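Local coordinates for Tll0287 protein (Thermosynechococcus elongatus, PDB 5B82), which binds a covalently attached heme c with His/Cys axial ligation in a PAS-like domain and may act as a redox-linked sensor, at residues T36-L41 against V129-R134. Residues are numbered along the deposited sequence; the frame is centred on the assembly and turned at random. Where two conformers were deposited one is given.
Sequences TAIEQL and VHYFRR
At the edge of the Arg133 guanidinium lies the carboxylate of Glu39, gripped side-on by two nitrogens, one to each oxygen, with the two planes turned 32° apart. Arg133 NH2 makes the straighter bond, 2.8 Å to Glu39 OE2 on its syn lone pair and within the guanidinium plane; Arg133 NE reaches Glu39 OE1 at 3.0 Å with the acceptor tilted out of that plane. The Tyr131 ring is likewise met at its edge: Ile38 CB sits 4.0 Å from Tyr131 CE2, and a water lies in the ring plane, where its oxygen accepts a hydrogen bond from Tyr131 OH at 2.6 Å and it donates to Glu39 OE1. That carboxylate oxygen is therefore held by both the arginine and the water. Helix 28-49 here packs on the antiparallel sheet of the PAS-like domain; its segment 36-41 runs at 26° to segment 129-134 of strand 128-136, one of the two inner strands. Ile38 packs against Tyr131 and Arg133 from the helix; its CG2, anti to the backbone N, is thereby set against Arg133 CB at 3.9 Å, while the side chain also touches Tyr176 and Val178 on the adjacent strand 172-181. Arg133 bends at chi2 (-94°), which turns its guanidinium toward the carboxylate, and Gln119 OE1 takes a further bond from Arg133 NH1. A leucine in place of Arg133 would probably leave the Glu39 carboxylate without its charge partner and freer to turn. The heme c lies about 10 Å from the Arg133 side chain.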
ATOM      1  N   THR A  36       3.267  13.690   4.721  1.00 23.29           N
ATOM      2  CA  THR A  36       3.417  14.189   3.361  1.00 21.01           C
ATOM      3  C   THR A  36       4.002  13.136   2.423  1.00 24.72           C
ATOM      4  O   THR A  36       3.484  12.931   1.323  1.00 19.66           O
ATOM      5  CB  THR A  36       4.282  15.451   3.295  1.00 23.70           C
ATOM      6  OG1 THR A  36       3.661  16.489   4.057  1.00 22.06           O
ATOM      7  CG2 THR A  36       4.413  15.924   1.845  1.00 25.60           C
ATOM      8  N   ALA A  37       5.066  12.467   2.862  1.00 21.69           N
ATOM      9  CA  ALA A  37       5.720  11.452   2.041  1.00 21.62           C
ATOM     10  C   ALA A  37       4.746  10.345   1.666  1.00 21.19           C
ATOM     11  O   ALA A  37       4.668   9.941   0.492  1.00 24.48           O
ATOM     12  CB  ALA A  37       6.927  10.860   2.780  1.00 19.39           C
ATOM     13  N   ILE A  38       4.003   9.858   2.660  1.00 17.56           N
ATOM     14  CA  ILE A  38       3.037   8.793   2.387  1.00 14.61           C
ATOM     15  C   ILE A  38       1.929   9.254   1.430  1.00 19.77           C
ATOM     16  O   ILE A  38       1.571   8.543   0.477  1.00 18.95           O
ATOM     17  CB  ILE A  38       2.437   8.221   3.677  1.00 13.64           C
ATOM     18  CG1 ILE A  38       3.547   7.546   4.498  1.00 24.85           C
ATOM     19  CG2 ILE A  38       1.340   7.206   3.364  1.00 14.33           C
ATOM     20  CD1 ILE A  38       4.390   6.578   3.681  1.00 20.96           C
ATOM     21  N   GLU A  39       1.410  10.451   1.663  1.00 19.28           N
ATOM     22  CA  GLU A  39       0.359  10.955   0.787  1.00 18.89           C
ATOM     23  C   GLU A  39       0.850  11.129  -0.659  1.00 27.38           C
ATOM     24  O   GLU A  39       0.115  10.855  -1.615  1.00 29.75           O
ATOM     25  CB  GLU A  39      -0.253  12.237   1.354  1.00 18.51           C
ATOM     26  CG  GLU A  39      -1.721  12.404   0.958  1.00 23.31           C
ATOM     27  CD  GLU A  39      -2.623  11.372   1.609  1.00 24.87           C
ATOM     28  OE1 GLU A  39      -2.237  10.789   2.659  1.00 25.56           O
ATOM     29  OE2 GLU A  39      -3.722  11.130   1.068  1.00 24.91           O
ATOM     30  N   GLN A  40       2.106  11.551  -0.819  1.00 28.72           N
ATOM     31  CA  GLN A  40       2.713  11.692  -2.144  1.00 27.47           C
ATOM     32  C   GLN A  40       2.888  10.346  -2.825  1.00 26.85           C
ATOM     33  O   GLN A  40       2.687  10.223  -4.041  1.00 30.16           O
ATOM     34  CB  GLN A  40       4.070  12.392  -2.044  1.00 34.20           C
ATOM     35  CG  GLN A  40       3.986  13.896  -1.911  1.00 36.77           C
ATOM     36  CD  GLN A  40       5.332  14.531  -1.590  1.00 42.78           C
ATOM     37  OE1 GLN A  40       6.302  13.836  -1.272  1.00 51.47           O
ATOM     38  NE2 GLN A  40       5.394  15.858  -1.667  1.00 39.37           N
ATOM     39  N   LEU A  41       3.273   9.339  -2.046  0.50 25.80           N
ATOM     40  CA  LEU A  41       3.366   7.978  -2.563  0.50 25.54           C
ATOM     41  C   LEU A  41       1.997   7.485  -3.066  0.50 22.89           C
ATOM     42  O   LEU A  41       1.890   6.864  -4.141  0.50 23.04           O
ATOM     43  CB  LEU A  41       3.916   7.047  -1.479  0.50 25.11           C
ATOM     44  CG  LEU A  41       4.283   5.630  -1.898  0.50 16.73           C
ATOM     45  CD1 LEU A  41       5.330   5.664  -3.006  0.50 19.54           C
ATOM     46  CD2 LEU A  41       4.786   4.836  -0.697  0.50 16.48           C
ATOM     47  N   VAL A 129       7.337   5.483  16.985  1.00 17.38           N
ATOM     48  CA  VAL A 129       6.130   6.102  16.415  1.00 16.09           C
ATOM     49  C   VAL A 129       5.745   5.396  15.111  1.00 27.09           C
ATOM     50  O   VAL A 129       6.585   5.197  14.236  1.00 23.59           O
ATOM     51  CB  VAL A 129       6.356   7.595  16.137  1.00 32.21           C
ATOM     52  CG1 VAL A 129       5.072   8.245  15.749  1.00 36.09           C
ATOM     53  CG2 VAL A 129       6.909   8.287  17.356  1.00 33.93           C
ATOM     54  N   HIS A 130       4.473   5.018  14.986  1.00 17.54           N
ATOM     55  CA  HIS A 130       4.011   4.250  13.839  1.00 16.52           C
ATOM     56  C   HIS A 130       2.857   5.001  13.184  1.00 15.67           C
ATOM     57  O   HIS A 130       1.891   5.332  13.854  1.00 19.71           O
ATOM     58  CB  HIS A 130       3.489   2.878  14.270  1.00 14.48           C
ATOM     59  CG  HIS A 130       4.413   2.122  15.176  1.00 23.29           C
ATOM     60  ND1 HIS A 130       5.336   1.212  14.708  1.00 23.73           N
ATOM     61  CD2 HIS A 130       4.533   2.120  16.521  1.00 20.74           C
ATOM     62  CE1 HIS A 130       5.988   0.684  15.729  1.00 27.00           C
ATOM     63  NE2 HIS A 130       5.517   1.214  16.842  1.00 25.85           N
ATOM     64  N   TYR A 131       2.956   5.242  11.882  1.00 17.42           N
ATOM     65  CA  TYR A 131       1.887   5.898  11.151  1.00 14.95           C
ATOM     66  C   TYR A 131       1.341   4.924  10.132  1.00 20.53           C
ATOM     67  O   TYR A 131       2.114   4.238   9.447  1.00 18.77           O
ATOM     68  CB  TYR A 131       2.430   7.146  10.447  1.00 16.69           C
ATOM     69  CG  TYR A 131       1.444   7.881   9.534  1.00 19.88           C
ATOM     70  CD1 TYR A 131       0.408   8.648  10.060  1.00 20.63           C
ATOM     71  CD2 TYR A 131       1.585   7.849   8.149  1.00 23.80           C
ATOM     72  CE1 TYR A 131      -0.474   9.348   9.234  1.00 18.38           C
ATOM     73  CE2 TYR A 131       0.697   8.556   7.307  1.00 17.76           C
ATOM     74  CZ  TYR A 131      -0.319   9.300   7.863  1.00 17.93           C
ATOM     75  OH  TYR A 131      -1.193  10.002   7.037  1.00 21.56           O
ATOM     76  N   PHE A 132       0.012   4.856  10.048  1.00 16.92           N
ATOM     77  CA  PHE A 132      -0.664   3.980   9.111  1.00 14.65           C
ATOM     78  C   PHE A 132      -1.631   4.819   8.292  1.00 14.72           C
ATOM     79  O   PHE A 132      -2.294   5.691   8.824  1.00 16.63           O
ATOM     80  CB  PHE A 132      -1.449   2.900   9.846  1.00 12.15           C
ATOM     81  CG  PHE A 132      -0.591   2.051  10.766  1.00 16.45           C
ATOM     82  CD1 PHE A 132       0.049   0.925  10.286  1.00 13.09           C
ATOM     83  CD2 PHE A 132      -0.438   2.394  12.098  1.00 14.44           C
ATOM     84  CE1 PHE A 132       0.860   0.137  11.132  1.00 15.85           C
ATOM     85  CE2 PHE A 132       0.361   1.611  12.956  1.00 17.62           C
ATOM     86  CZ  PHE A 132       1.003   0.489  12.466  1.00 20.94           C
ATOM     87  N   ARG A 133      -1.716   4.528   7.004  1.00 12.61           N
ATOM     88  CA  ARG A 133      -2.620   5.274   6.137  1.00 16.39           C
ATOM     89  C   ARG A 133      -3.329   4.283   5.230  1.00 16.98           C
ATOM     90  O   ARG A 133      -2.693   3.511   4.508  1.00 19.88           O
ATOM     91  CB  ARG A 133      -1.848   6.347   5.355  1.00 16.86           C
ATOM     92  CG  ARG A 133      -2.745   7.460   4.711  1.00 15.01           C
ATOM     93  CD  ARG A 133      -3.106   7.134   3.289  1.00 23.24           C
ATOM     94  NE  ARG A 133      -3.807   8.250   2.636  1.00 28.71           N
ATOM     95  CZ  ARG A 133      -5.129   8.350   2.541  1.00 32.23           C
ATOM     96  NH1 ARG A 133      -5.905   7.397   3.054  1.00 29.83           N
ATOM     97  NH2 ARG A 133      -5.682   9.394   1.921  1.00 24.86           N
ATOM     98  N   ARG A 134      -4.655   4.284   5.281  1.00 18.42           N
ATOM     99  CA  ARG A 134      -5.419   3.312   4.502  1.00 17.76           C
ATOM    100  C   ARG A 134      -5.246   3.496   2.991  1.00 15.80           C
ATOM    101  O   ARG A 134      -5.014   4.602   2.496  1.00 18.73           O
ATOM    102  CB  ARG A 134      -6.909   3.331   4.892  1.00 23.42           C
ATOM    103  CG  ARG A 134      -7.794   4.172   3.994  1.00 22.38           C
ATOM    104  CD  ARG A 134      -9.218   4.337   4.562  1.00 22.02           C
ATOM    105  NE  ARG A 134     -10.106   3.207   4.303  1.00 24.79           N
ATOM    106  CZ  ARG A 134     -10.857   2.617   5.232  1.00 23.81           C
ATOM    107  NH1 ARG A 134     -10.818   3.043   6.490  1.00 22.11           N
ATOM    108  NH2 ARG A 134     -11.651   1.604   4.903  1.00 20.55           N
TER
HETATM  109  O   HOH W   1      -0.391  10.282   4.557  1.00 18.56           O